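Local coordinates for protein beta-galactosidase (Bacteroides thetaiotaomicron, PDB 5MUJ) that probably acts as an arabinofuranosidase-type glycoside hydrolase on chain B of the plant pectin rhamnogalacturonan II, at residues E32-I37 against N301-S306; F66-K71 against G174-A179; Y283-F288 against V310-W315. All coordinates share one frame; numbering follows the deposited sequence.

Contact 1 of 3, residues E32-I37 against N301-S306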
loop_
_atom_site.group_PDB
_atom_site.type_symbol
_atom_site.label_atom_id
_atom_site.label_comp_id
_atom_site.label_asym_id
_atom_site.label_seq_id
_atom_site.Cartn_x
_atom_site.Cartn_y
_atom_site.Cartn_z
ATOM N N GLU A 32 5.705 1.264 26.871
ATOM C CA GLU A 32 5.673 -0.176 27.130
ATOM C C GLU A 32 4.846 -0.970 26.111
ATOM O O GLU A 32 5.305 -1.999 25.631
ATOM C CB GLU A 32 5.143 -0.457 28.533
ATOM C CG GLU A 32 5.376 -1.890 29.005
ATOM C CD GLU A 32 4.903 -2.133 30.426
ATOM O OE1 GLU A 32 4.140 -1.302 30.971
ATOM O OE2 GLU A 32 5.299 -3.170 30.999
ATOM N N ARG A 33 3.637 -0.506 25.796
ATOM C CA ARG A 33 2.776 -1.192 24.825
ATOM C C ARG A 33 3.385 -1.055 23.425
ATOM O O ARG A 33 3.382 -2.034 22.664
ATOM C CB ARG A 33 1.326 -0.684 24.911
ATOM C CG ARG A 33 0.313 -1.220 23.892
ATOM C CD ARG A 33 0.052 -2.718 24.031
ATOM N NE ARG A 33 -1.209 -3.175 23.407
ATOM C CZ ARG A 33 -1.468 -4.418 22.960
ATOM N NH1 ARG A 33 -0.557 -5.385 23.035
ATOM N NH2 ARG A 33 -2.654 -4.705 22.417
HETATM N N MSE A 34 3.967 0.110 23.101
HETATM C CA MSE A 34 4.661 0.293 21.799
HETATM C C MSE A 34 5.818 -0.692 21.634
HETATM O O MSE A 34 6.009 -1.297 20.554
HETATM C CB MSE A 34 5.128 1.728 21.617
HETATM C CG MSE A 34 3.982 2.741 21.495
HETATM SE SE MSE A 34 2.846 2.410 19.932
HETATM C CE MSE A 34 4.221 2.858 18.611
ATOM N N GLU A 35 6.561 -0.894 22.711
ATOM C CA GLU A 35 7.655 -1.897 22.706
ATOM C C GLU A 35 7.182 -3.346 22.521
ATOM O O GLU A 35 7.825 -4.116 21.790
ATOM C CB GLU A 35 8.528 -1.698 23.950
ATOM C CG GLU A 35 9.301 -0.384 23.857
ATOM C CD GLU A 35 9.941 0.070 25.148
ATOM O OE1 GLU A 35 9.956 -0.699 26.109
ATOM O OE2 GLU A 35 10.441 1.218 25.195
ATOM N N GLN A 36 6.057 -3.703 23.141
ATOM C CA GLN A 36 5.449 -5.026 22.936
ATOM C C GLN A 36 5.007 -5.229 21.479
ATOM O O GLN A 36 5.177 -6.308 20.936
ATOM C CB GLN A 36 4.253 -5.234 23.855
ATOM C CG GLN A 36 4.605 -5.330 25.335
ATOM C CD GLN A 36 3.395 -5.242 26.251
ATOM O OE1 GLN A 36 2.253 -5.130 25.795
ATOM N NE2 GLN A 36 3.642 -5.292 27.560
ATOM N N ILE A 37 4.396 -4.211 20.877
ATOM C CA ILE A 37 3.970 -4.267 19.457
ATOM C C ILE A 37 5.187 -4.457 18.547
ATOM O O ILE A 37 5.170 -5.321 17.672
ATOM C CB ILE A 37 3.166 -3.008 19.032
ATOM C CG1 ILE A 37 1.815 -3.033 19.745
ATOM C CG2 ILE A 37 2.962 -2.984 17.514
ATOM C CD1 ILE A 37 1.092 -1.699 19.741
ATOM N N ASN A 301 10.305 1.366 6.365
ATOM C CA ASN A 301 9.044 1.051 7.027
ATOM C C ASN A 301 9.167 1.086 8.548
ATOM O O ASN A 301 10.140 0.589 9.138
ATOM C CB ASN A 301 8.553 -0.355 6.622
ATOM C CG ASN A 301 8.167 -0.436 5.166
ATOM O OD1 ASN A 301 7.789 0.537 4.543
ATOM N ND2 ASN A 301 8.244 -1.635 4.608
ATOM N N THR A 302 8.142 1.651 9.186
ATOM C CA THR A 302 7.943 1.550 10.619
ATOM C C THR A 302 6.441 1.453 10.943
ATOM O O THR A 302 5.629 1.107 10.052
ATOM C CB THR A 302 8.735 2.626 11.397
ATOM O OG1 THR A 302 8.617 2.394 12.808
ATOM C CG2 THR A 302 8.270 4.028 11.062
ATOM N N PHE A 303 6.040 1.752 12.177
ATOM C CA PHE A 303 4.633 1.668 12.495
ATOM C C PHE A 303 4.243 2.724 13.500
ATOM O O PHE A 303 5.093 3.285 14.173
ATOM C CB PHE A 303 4.272 0.294 13.047
ATOM C CG PHE A 303 4.812 0.048 14.423
ATOM C CD1 PHE A 303 6.128 -0.378 14.603
ATOM C CD2 PHE A 303 4.024 0.294 15.535
ATOM C CE1 PHE A 303 6.640 -0.602 15.895
ATOM C CE2 PHE A 303 4.538 0.072 16.823
ATOM C CZ PHE A 303 5.845 -0.375 17.001
ATOM N N ALA A 304 2.930 2.918 13.560
ATOM C CA ALA A 304 2.272 3.689 14.580
ATOM C C ALA A 304 1.127 2.900 15.186
ATOM O O ALA A 304 0.710 1.874 14.633
ATOM C CB ALA A 304 1.770 5.013 13.973
ATOM N N ALA A 305 0.581 3.356 16.311
ATOM C CA ALA A 305 -0.571 2.681 16.897
ATOM C C ALA A 305 -1.588 3.687 17.461
ATOM O O ALA A 305 -1.230 4.839 17.730
ATOM C CB ALA A 305 -0.143 1.641 17.953
ATOM N N SER A 306 -2.836 3.246 17.573
ATOM C CA SER A 306 -3.960 4.119 17.964
ATOM C C SER A 306 -5.102 3.307 18.544
ATOM O O SER A 306 -5.317 2.161 18.147
ATOM C CB SER A 306 -4.471 4.908 16.754
ATOM O OG SER A 306 -5.571 5.669 17.136
#

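Contact 2 of 3, residues F66-K71 against G174-A179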
loop_
_atom_site.group_PDB
_atom_site.type_symbol
_atom_site.label_atom_id
_atom_site.label_comp_id
_atom_site.label_asym_id
_atom_site.label_seq_id
_atom_site.Cartn_x
_atom_site.Cartn_y
_atom_site.Cartn_z
ATOM N N PHE A 66 -3.509 -11.770 0.565
ATOM C CA PHE A 66 -4.696 -12.325 1.179
ATOM C C PHE A 66 -4.836 -13.829 0.899
ATOM O O PHE A 66 -4.078 -14.391 0.139
ATOM C CB PHE A 66 -5.930 -11.544 0.725
ATOM C CG PHE A 66 -6.073 -11.428 -0.767
ATOM C CD1 PHE A 66 -5.323 -10.479 -1.458
ATOM C CD2 PHE A 66 -6.993 -12.201 -1.478
ATOM C CE1 PHE A 66 -5.431 -10.358 -2.826
ATOM C CE2 PHE A 66 -7.119 -12.056 -2.841
ATOM C CZ PHE A 66 -6.351 -11.116 -3.508
ATOM N N ARG A 67 -5.806 -14.444 1.551
ATOM C CA ARG A 67 -5.970 -15.917 1.516
ATOM C C ARG A 67 -7.394 -16.261 1.069
ATOM O O ARG A 67 -8.340 -15.639 1.506
ATOM C CB ARG A 67 -5.644 -16.449 2.917
ATOM C CG ARG A 67 -6.251 -17.740 3.408
ATOM C CD ARG A 67 -5.459 -18.972 2.994
ATOM N NE ARG A 67 -5.002 -19.756 4.150
ATOM C CZ ARG A 67 -5.777 -20.398 5.032
ATOM N NH1 ARG A 67 -7.108 -20.386 4.934
ATOM N NH2 ARG A 67 -5.208 -21.058 6.042
ATOM N N GLN A 68 -7.528 -17.252 0.188
ATOM C CA GLN A 68 -8.837 -17.858 -0.125
ATOM C C GLN A 68 -8.630 -19.352 -0.193
ATOM O O GLN A 68 -7.810 -19.802 -0.981
ATOM C CB GLN A 68 -9.397 -17.380 -1.456
ATOM C CG GLN A 68 -10.737 -18.024 -1.790
ATOM C CD GLN A 68 -11.431 -17.335 -2.942
ATOM O OE1 GLN A 68 -11.314 -17.752 -4.079
ATOM N NE2 GLN A 68 -12.145 -16.265 -2.644
ATOM N N GLY A 69 -9.406 -20.091 0.597
ATOM C CA GLY A 69 -9.191 -21.515 0.780
ATOM C C GLY A 69 -7.914 -21.646 1.578
ATOM O O GLY A 69 -7.798 -21.043 2.650
ATOM N N ASP A 70 -6.955 -22.408 1.058
ATOM C CA ASP A 70 -5.597 -22.431 1.617
ATOM C C ASP A 70 -4.565 -21.836 0.659
ATOM O O ASP A 70 -3.364 -21.970 0.899
ATOM C CB ASP A 70 -5.200 -23.851 2.017
ATOM C CG ASP A 70 -6.160 -24.467 3.024
ATOM O OD1 ASP A 70 -6.584 -23.747 3.955
ATOM O OD2 ASP A 70 -6.491 -25.664 2.874
ATOM N N LYS A 71 -5.030 -21.166 -0.403
ATOM C CA LYS A 71 -4.145 -20.480 -1.340
ATOM C C LYS A 71 -3.906 -19.035 -0.925
ATOM O O LYS A 71 -4.859 -18.316 -0.617
ATOM C CB LYS A 71 -4.764 -20.429 -2.729
ATOM C CG LYS A 71 -3.806 -19.995 -3.836
ATOM C CD LYS A 71 -2.869 -21.124 -4.279
ATOM C CE LYS A 71 -3.575 -22.162 -5.139
ATOM N NZ LYS A 71 -2.640 -23.236 -5.587
ATOM N N GLY A 174 -16.590 -12.274 -9.430
ATOM C CA GLY A 174 -15.792 -13.450 -9.813
ATOM C C GLY A 174 -14.977 -14.067 -8.705
ATOM O O GLY A 174 -14.973 -13.596 -7.560
ATOM N N ASP A 175 -14.255 -15.118 -9.080
ATOM C CA ASP A 175 -13.346 -15.779 -8.189
ATOM C C ASP A 175 -12.047 -14.961 -8.085
ATOM O O ASP A 175 -11.281 -14.866 -9.050
ATOM C CB ASP A 175 -13.118 -17.204 -8.711
ATOM C CG ASP A 175 -12.200 -18.008 -7.851
ATOM O OD1 ASP A 175 -11.473 -17.490 -6.968
ATOM O OD2 ASP A 175 -12.198 -19.220 -8.090
ATOM N N ILE A 176 -11.807 -14.396 -6.896
ATOM C CA ILE A 176 -10.646 -13.491 -6.660
ATOM C C ILE A 176 -9.267 -14.158 -6.781
ATOM O O ILE A 176 -8.249 -13.465 -6.895
ATOM C CB ILE A 176 -10.724 -12.760 -5.285
ATOM C CG1 ILE A 176 -10.720 -13.793 -4.134
ATOM C CG2 ILE A 176 -11.934 -11.821 -5.254
ATOM C CD1 ILE A 176 -10.758 -13.190 -2.744
ATOM N N SER A 177 -9.259 -15.497 -6.812
ATOM C CA SER A 177 -8.026 -16.260 -7.071
ATOM C C SER A 177 -7.654 -16.432 -8.555
ATOM O O SER A 177 -6.679 -17.126 -8.855
ATOM C CB SER A 177 -8.125 -17.629 -6.396
ATOM O OG SER A 177 -9.008 -18.503 -7.100
ATOM N N THR A 178 -8.435 -15.809 -9.462
ATOM C CA THR A 178 -8.233 -15.884 -10.906
ATOM C C THR A 178 -7.861 -14.549 -11.503
ATOM O O THR A 178 -8.275 -13.491 -10.999
ATOM C CB THR A 178 -9.480 -16.494 -11.624
ATOM O OG1 THR A 178 -10.628 -15.624 -11.535
ATOM C CG2 THR A 178 -9.827 -17.840 -11.000
ATOM N N ALA A 179 -7.033 -14.580 -12.539
ATOM C CA ALA A 179 -6.614 -13.381 -13.252
ATOM C C ALA A 179 -7.729 -13.097 -14.243
ATOM O O ALA A 179 -7.684 -13.560 -15.377
ATOM C CB ALA A 179 -5.287 -13.580 -13.976
#

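Contact 3 of 3, residues Y283-F288 against V310-W315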
loop_
_atom_site.group_PDB
_atom_site.type_symbol
_atom_site.label_atom_id
_atom_site.label_comp_id
_atom_site.label_asym_id
_atom_site.label_seq_id
_atom_site.Cartn_x
_atom_site.Cartn_y
_atom_site.Cartn_z
ATOM N N TYR A 283 -5.119 -0.618 17.275
ATOM C CA TYR A 283 -4.851 -0.618 15.837
ATOM C C TYR A 283 -3.389 -0.318 15.632
ATOM O O TYR A 283 -2.844 0.580 16.294
ATOM C CB TYR A 283 -5.680 0.454 15.096
ATOM C CG TYR A 283 -7.162 0.217 15.168
ATOM C CD1 TYR A 283 -7.783 -0.736 14.343
ATOM C CD2 TYR A 283 -7.960 0.942 16.050
ATOM C CE1 TYR A 283 -9.149 -0.939 14.400
ATOM C CE2 TYR A 283 -9.312 0.703 16.134
ATOM C CZ TYR A 283 -9.896 -0.232 15.308
ATOM O OH TYR A 283 -11.248 -0.438 15.397
ATOM N N VAL A 284 -2.757 -1.080 14.730
ATOM C CA VAL A 284 -1.391 -0.866 14.335
ATOM C C VAL A 284 -1.349 -0.457 12.875
ATOM O O VAL A 284 -1.889 -1.157 12.018
ATOM C CB VAL A 284 -0.573 -2.161 14.537
ATOM C CG1 VAL A 284 0.876 -1.956 14.087
ATOM C CG2 VAL A 284 -0.658 -2.540 15.995
HETATM N N MSE A 285 -0.735 0.688 12.589
HETATM C CA MSE A 285 -0.565 1.135 11.245
HETATM C C MSE A 285 0.857 0.877 10.867
HETATM O O MSE A 285 1.776 1.505 11.398
HETATM C CB MSE A 285 -0.842 2.644 11.122
HETATM C CG MSE A 285 -0.676 3.127 9.698
HETATM SE SE MSE A 285 -0.470 5.064 9.636
HETATM C CE MSE A 285 -2.332 5.523 10.003
ATOM N N PHE A 286 1.021 -0.021 9.900
ATOM C CA PHE A 286 2.281 -0.158 9.188
ATOM C C PHE A 286 2.272 0.928 8.122
ATOM O O PHE A 286 1.263 1.094 7.427
ATOM C CB PHE A 286 2.383 -1.561 8.558
ATOM C CG PHE A 286 2.377 -2.657 9.567
ATOM C CD1 PHE A 286 3.528 -2.925 10.292
ATOM C CD2 PHE A 286 1.215 -3.358 9.869
ATOM C CE1 PHE A 286 3.545 -3.971 11.217
ATOM C CE2 PHE A 286 1.226 -4.363 10.817
ATOM C CZ PHE A 286 2.394 -4.621 11.531
ATOM N N TYR A 287 3.375 1.656 8.014
ATOM C CA TYR A 287 3.492 2.733 7.011
ATOM C C TYR A 287 4.929 2.865 6.550
ATOM O O TYR A 287 5.865 2.394 7.246
ATOM C CB TYR A 287 2.948 4.045 7.601
ATOM C CG TYR A 287 3.845 4.724 8.583
ATOM C CD1 TYR A 287 4.775 5.678 8.148
ATOM C CD2 TYR A 287 3.761 4.453 9.948
ATOM C CE1 TYR A 287 5.605 6.332 9.065
ATOM C CE2 TYR A 287 4.579 5.103 10.863
ATOM C CZ TYR A 287 5.495 6.042 10.402
ATOM O OH TYR A 287 6.305 6.668 11.313
ATOM N N PHE A 288 5.130 3.505 5.404
ATOM C CA PHE A 288 6.464 3.879 4.938
ATOM C C PHE A 288 6.643 5.377 4.992
ATOM O O PHE A 288 5.658 6.181 4.918
ATOM C CB PHE A 288 6.830 3.401 3.523
ATOM C CG PHE A 288 6.476 4.338 2.364
ATOM C CD1 PHE A 288 5.179 4.351 1.806
ATOM C CD2 PHE A 288 7.435 5.146 1.753
ATOM C CE1 PHE A 288 4.869 5.127 0.729
ATOM C CE2 PHE A 288 7.090 6.027 0.685
ATOM C CZ PHE A 288 5.822 5.979 0.169
ATOM N N VAL A 310 -7.664 7.913 14.874
ATOM C CA VAL A 310 -7.394 9.311 14.523
ATOM C C VAL A 310 -6.086 9.857 15.122
ATOM O O VAL A 310 -5.352 10.564 14.451
ATOM C CB VAL A 310 -8.586 10.185 14.944
ATOM C CG1 VAL A 310 -8.217 11.656 14.876
ATOM C CG2 VAL A 310 -9.787 9.866 14.048
ATOM N N ASN A 311 -5.828 9.544 16.384
ATOM C CA ASN A 311 -4.628 9.983 17.075
ATOM C C ASN A 311 -3.629 8.837 17.102
ATOM O O ASN A 311 -3.890 7.818 17.716
ATOM C CB ASN A 311 -4.978 10.403 18.491
ATOM C CG ASN A 311 -5.970 11.526 18.518
ATOM O OD1 ASN A 311 -7.102 11.344 18.922
ATOM N ND2 ASN A 311 -5.559 12.672 18.027
ATOM N N TRP A 312 -2.499 9.037 16.436
ATOM C CA TRP A 312 -1.537 7.960 16.178
ATOM C C TRP A 312 -0.276 8.218 16.958
ATOM O O TRP A 312 0.247 9.307 16.910
ATOM C CB TRP A 312 -1.272 7.899 14.676
ATOM C CG TRP A 312 -2.468 7.331 13.966
ATOM C CD1 TRP A 312 -3.477 8.026 13.369
ATOM C CD2 TRP A 312 -2.810 5.922 13.820
ATOM N NE1 TRP A 312 -4.443 7.154 12.894
ATOM C CE2 TRP A 312 -4.032 5.862 13.108
ATOM C CE3 TRP A 312 -2.192 4.718 14.202
ATOM C CZ2 TRP A 312 -4.672 4.650 12.804
ATOM C CZ3 TRP A 312 -2.817 3.489 13.884
ATOM C CH2 TRP A 312 -4.046 3.464 13.193
ATOM N N THR A 313 0.209 7.199 17.676
ATOM C CA THR A 313 1.471 7.295 18.409
ATOM C C THR A 313 2.509 6.595 17.538
ATOM O O THR A 313 2.312 5.431 17.165
ATOM C CB THR A 313 1.382 6.580 19.767
ATOM O OG1 THR A 313 0.359 7.183 20.583
ATOM C CG2 THR A 313 2.725 6.631 20.504
ATOM N N ASP A 314 3.595 7.282 17.234
ATOM C CA ASP A 314 4.644 6.791 16.341
ATOM C C ASP A 314 5.614 5.913 17.134
ATOM O O ASP A 314 5.950 6.229 18.250
ATOM C CB ASP A 314 5.372 8.007 15.740
ATOM C CG ASP A 314 5.903 7.803 14.339
ATOM O OD1 ASP A 314 5.777 6.714 13.745
ATOM O OD2 ASP A 314 6.465 8.808 13.814
ATOM N N TRP A 315 6.057 4.780 16.571
ATOM C CA TRP A 315 7.142 4.031 17.168
ATOM C C TRP A 315 8.406 4.840 17.416
ATOM O O TRP A 315 8.900 5.486 16.530
ATOM C CB TRP A 315 7.463 2.855 16.238
ATOM C CG TRP A 315 8.635 1.934 16.631
ATOM C CD1 TRP A 315 9.602 1.493 15.787
ATOM C CD2 TRP A 315 8.945 1.369 17.920
ATOM N NE1 TRP A 315 10.473 0.658 16.451
ATOM C CE2 TRP A 315 10.110 0.578 17.754
ATOM C CE3 TRP A 315 8.365 1.450 19.188
ATOM C CZ2 TRP A 315 10.721 -0.128 18.817
ATOM C CZ3 TRP A 315 8.956 0.766 20.235
ATOM C CH2 TRP A 315 10.124 -0.045 20.037
#

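Contact 1 of 3, residues E32-I37 against N301-S306
The helix 31-41, the only one in an otherwise β-rich propeller, rests against a blade where Met34 and Ile37 meet Phe303 and Ala305 of strand 299-306. Between helix segment 32-37 and strand segment 301-306 the axes come within 9.8 Å, their N-to-C directions 132° apart. All four touching residues are buried and apolar, and no hydrogen bond joins the two segments, so the interface is apolar contact, mostly between side chains. Met34 and Ile37, three residues apart on the helix, present neighbouring side chains to the strand. On the strand the alternation of sides sends Phe303 and Ala305 toward the helix and Ala304 away.

Met34, a selenomethionine, has a chain bent at both outer torsions, and the bend at SE (chi3 -67°) carries its methyl CE to 3.3 Å from Phe303 CE2, close for two carbons. The Met34 and Phe303 side chains run past one another, pointing opposite ways, and the same Met34 side chain rests its SE 3.7 Å from Ala305 CB. Ile37 divides its branches between the two partners. Its CG2 approaches Phe303 CE2 at 3.5 Å, while CD1 reaches Ala305 CB at 4.0 Å. Phe303 CG takes the crowded position between backbone N and carbonyl carbon (chi1 71°), and the ring extends far enough that its CZ lies 3.7 Å from the backbone atom Met34 O. The Phe303 ring also stacks with Trp315, and Ile37 touches Val284 of strand 282-290, so the helix engages more than one strand of the blade. The chain builds five four-stranded antiparallel sheets set around a centre, as in a five-bladed β-propeller, with the N-terminal helix packed on one of them.

Contact 2 of 3, residues F66-K71 against G174-A179
Asp175 OD1, which faces the amide of Gln68 across the contact, is gripped by two donors from its own loop. Ser177 N donates to Asp175 OD1 at 3.0 Å with an N-H...O angle of 155°, which makes an Asx turn, and Ser177 OG lies 2.7 Å from the same Asp175 OD1. Both donors stand above the carboxylate plane on one face, and together they would tend to favour its ionised form. A type I β turn from Asp175 to Thr178 overlaps the Asx turn; Asp175 O accepts from Thr178 N and, at 2.7 Å, from Thr178 OG1.

This compact loop, between strands 166-172 and 183-184 of one propeller blade, meets the tip of a β hairpin in the preceding blade. There strands 59-68 and 71-79 are joined through a type II' turn from Gln68 to Lys71, with Gly69 at the positive phi. Gln68 holds CG anti to its backbone N (chi1 179°), and its extended chain lies against Ile176, with Gln68 CD 3.8 Å from Ile176 CG1 whichever way the amide is turned. Ser177 also touches Leu73 of the hairpin, and Ile176 touches Trp182. Apart from these polar groups, Ile176 CD1 meets the Phe66 ring at CE2, 3.8 Å away.

Contact 3 of 3, residues Y283-F288 against V310-W315
A Met-aromatic and CH-pi contact between Met285 and Trp312 ties the second strand of a propeller blade, 282-290, to the segment leading into its fourth, 313-314. Met285, a selenomethionine, crosses the indole at about a right angle. Its methyl CE, turned over the ring by the bend at SE (chi3 -74°), stands 3.8 Å from the centroid of the Trp312 six-membered ring and 19° off the normal. Met285 SE is 4.9 Å from the same Trp312 centroid, in an oblique position. Closer to the backbone, Met285 CB lies 3.5 Å from Trp312 CZ3, and Tyr283 CB approaches Trp312 CH2 at 3.9 Å. The indole NE1 is bonded to Leu309 O. An alanine in place of Trp312 would probably deprive Met285 CE of the face it rests on and Leu309 O of this donor.

Further along, Tyr287 OH donates to Asp314 OD1 in a very short bond of 2.5 Å, the oxygen lying near the plane of the ring at its edge. Asp314 OD2 is bonded to His264 NE2. Strand 299-306 runs between the two segments, with Ala304 paired to Met285 by backbone hydrogen bonding, while Phe286 touches Val41 of helix 31-41.

Contacts 1 and 3 share one four-stranded blade, and their centres are about 7 Å apart. Strand 299-306 of contact 1 lies between the two strands used by contact 3, and Ala305 O and Thr313 N, 2.8 Å apart in a probable hydrogen bond, join them. Their segments alternate along the chain; contact 1 brings the N-terminal helix to a blade whose strand lies more than 260 residues on. Contact 2 is nested inside the loop closed by contact 1 and joins two earlier blades; its centre is about 31 Å from that of contact 1 and 29 Å from that of contact 3. Contacts 1 and 3 thus form one cluster around a single blade, and contact 2 is a separate junction between blades.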